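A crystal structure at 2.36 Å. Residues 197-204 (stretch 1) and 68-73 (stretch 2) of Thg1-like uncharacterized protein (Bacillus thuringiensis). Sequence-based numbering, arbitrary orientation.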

# COMPACT_ATOMS: atom_id res chain seq x y z
N LYS A 197 28.26 21.70 -10.79
CA LYS A 197 28.87 21.18 -9.57
C LYS A 197 27.86 20.54 -8.61
O LYS A 197 28.10 19.47 -8.07
CB LYS A 197 29.66 22.28 -8.85
N ARG A 198 26.73 21.22 -8.41
CA ARG A 198 25.75 20.76 -7.43
C ARG A 198 24.30 20.98 -7.88
O ARG A 198 23.39 21.02 -7.06
CB ARG A 198 25.98 21.46 -6.09
CG ARG A 198 25.88 22.97 -6.16
CD ARG A 198 25.91 23.60 -4.78
NE ARG A 198 25.74 25.05 -4.84
CZ ARG A 198 26.74 25.92 -4.84
NH1 ARG A 198 28.00 25.49 -4.78
NH2 ARG A 198 26.49 27.22 -4.89
N GLY A 199 24.10 21.12 -9.19
CA GLY A 199 22.77 21.34 -9.74
C GLY A 199 22.18 22.67 -9.34
O GLY A 199 22.82 23.46 -8.65
N ILE A 200 20.95 22.93 -9.77
CA ILE A 200 20.26 24.17 -9.42
C ILE A 200 18.79 23.95 -9.07
O ILE A 200 18.24 22.87 -9.29
CB ILE A 200 20.36 25.23 -10.54
CG1 ILE A 200 20.22 24.58 -11.92
CG2 ILE A 200 21.68 25.98 -10.45
CD1 ILE A 200 18.79 24.33 -12.36
N CYS A 201 18.16 24.99 -8.53
CA CYS A 201 16.75 24.94 -8.19
C CYS A 201 15.92 25.85 -9.08
O CYS A 201 16.44 26.74 -9.74
CB CYS A 201 16.53 25.33 -6.72
SG CYS A 201 16.93 24.03 -5.54
N ILE A 202 14.61 25.60 -9.10
CA ILE A 202 13.66 26.45 -9.81
C ILE A 202 12.66 26.99 -8.81
O ILE A 202 11.89 26.23 -8.21
CB ILE A 202 12.91 25.66 -10.89
CG1 ILE A 202 13.89 24.88 -11.76
CG2 ILE A 202 12.05 26.60 -11.73
CD1 ILE A 202 14.88 25.73 -12.49
N ILE A 203 12.67 28.31 -8.61
CA ILE A 203 11.81 28.95 -7.62
C ILE A 203 10.97 30.04 -8.26
O ILE A 203 11.41 30.70 -9.20
CB ILE A 203 12.64 29.55 -6.46
CG1 ILE A 203 13.47 28.46 -5.78
CG2 ILE A 203 11.76 30.23 -5.43
CD1 ILE A 203 14.06 28.89 -4.45
N LYS A 204 9.75 30.22 -7.76
CA LYS A 204 8.90 31.32 -8.18
C LYS A 204 9.53 32.65 -7.76
O LYS A 204 9.78 32.87 -6.57
CB LYS A 204 7.50 31.19 -7.59
CG LYS A 204 6.57 32.35 -7.91
CD LYS A 204 5.19 32.14 -7.32
CE LYS A 204 4.53 30.88 -7.87
NZ LYS A 204 3.19 30.66 -7.28
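Stretch 2, residues 68-73: KLVYHQ

Residues 68-73 form an extended β-strand that lies alongside residues 200-204 as an antiparallel neighbor, the two N-to-C directions making an angle of 157° and the strand axes approaching to 4.5 Å. In stretch 1, a helix gives way at Gly199, which adopts positive phi (67°) and leads directly into the strand. Ile202 pairs with Val70 and Ile200 with His72 as hydrogen-bonded pairs, whereas Cys201 and Tyr71, between them, form a non-hydrogen-bonded pair with their CA atoms 4.3 Å apart. Each hydrogen-bonded pair is linked in both directions: Ile202 N to Val70 O at 2.7 Å and Val70 N to Ile202 O at 3.2 Å, then His72 N to Ile200 O at 2.9 Å and Ile200 N to His72 O at 3.3 Å. Beyond Ile202, a water continues the connection, donating to Lys68 O (2.7 Å) and accepting from Lys204 N (2.9 Å).

The side chains of Ile200, Ile202, Val70 and His72 share one face of the sheet, where CB of Ile202 lies 3.9 Å from CB of Val70. On the other face, Cys201 SG fits between Leu69 and Tyr71, 3.7 Å from both Leu69 CD2 and Tyr71 CD1, and meets the tyrosine ring at its edge. Tyr71, with chi1 at 173° (t), extends its ring back along stretch 1 toward Arg198, where its hydroxyl OH donates a 2.6 Å hydrogen bond to Arg198 O. The turn at Gly199 is tightly enclosed: an ideal CB would lie 2.4 Å from His72 O and 2.7 Å from Tyr71 OH, so both the positive phi and the packing favor glycine. Toward the other end of the pairing, Ile203 CD1 approaches Leu69 CD1 to 3.9 Å.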

# COMPACT_ATOMS: atom_id res chain seq x y z
N LYS A 68 6.24 24.03 -4.71
CA LYS A 68 6.97 25.10 -4.05
C LYS A 68 8.39 25.24 -4.59
O LYS A 68 8.90 26.35 -4.74
CB LYS A 68 7.01 24.87 -2.54
CG LYS A 68 5.65 24.98 -1.87
CD LYS A 68 5.13 26.40 -1.91
CE LYS A 68 3.71 26.49 -1.39
NZ LYS A 68 2.74 25.83 -2.31
N LEU A 69 9.03 24.11 -4.87
CA LEU A 69 10.41 24.12 -5.33
C LEU A 69 10.72 22.92 -6.22
O LEU A 69 10.23 21.81 -5.98
CB LEU A 69 11.37 24.17 -4.14
CG LEU A 69 12.87 24.34 -4.40
CD1 LEU A 69 13.50 25.20 -3.32
CD2 LEU A 69 13.58 23.00 -4.48
N VAL A 70 11.53 23.15 -7.25
CA VAL A 70 12.01 22.08 -8.11
C VAL A 70 13.53 22.08 -8.11
O VAL A 70 14.15 23.13 -8.15
CB VAL A 70 11.50 22.24 -9.55
CG1 VAL A 70 11.90 21.04 -10.39
CG2 VAL A 70 9.99 22.43 -9.56
N TYR A 71 14.13 20.89 -8.06
CA TYR A 71 15.58 20.78 -8.10
C TYR A 71 16.04 19.87 -9.23
O TYR A 71 15.61 18.72 -9.34
CB TYR A 71 16.12 20.25 -6.76
CG TYR A 71 17.59 19.94 -6.79
CD1 TYR A 71 18.54 20.95 -6.70
CD2 TYR A 71 18.04 18.63 -6.90
CE1 TYR A 71 19.89 20.67 -6.73
CE2 TYR A 71 19.39 18.33 -6.92
CZ TYR A 71 20.31 19.36 -6.83
OH TYR A 71 21.66 19.07 -6.86
N HIS A 72 16.92 20.39 -10.09
CA HIS A 72 17.46 19.59 -11.18
C HIS A 72 18.92 19.22 -10.99
O HIS A 72 19.72 20.00 -10.47
CB HIS A 72 17.30 20.30 -12.53
CG HIS A 72 18.02 19.62 -13.65
ND1 HIS A 72 19.20 20.08 -14.17
CD2 HIS A 72 17.73 18.48 -14.32
CE1 HIS A 72 19.61 19.27 -15.13
NE2 HIS A 72 18.73 18.29 -15.24
N GLN A 73 19.25 18.01 -11.43
CA GLN A 73 20.62 17.52 -11.46
C GLN A 73 20.67 16.30 -12.38
O GLN A 73 19.83 15.41 -12.27
CB GLN A 73 21.11 17.15 -10.06
CG GLN A 73 22.20 16.10 -10.04
CD GLN A 73 21.67 14.74 -9.65
OE1 GLN A 73 21.76 13.78 -10.42
NE2 GLN A 73 21.13 14.63 -8.44
O HOH W 1 8.65 28.94 -5.45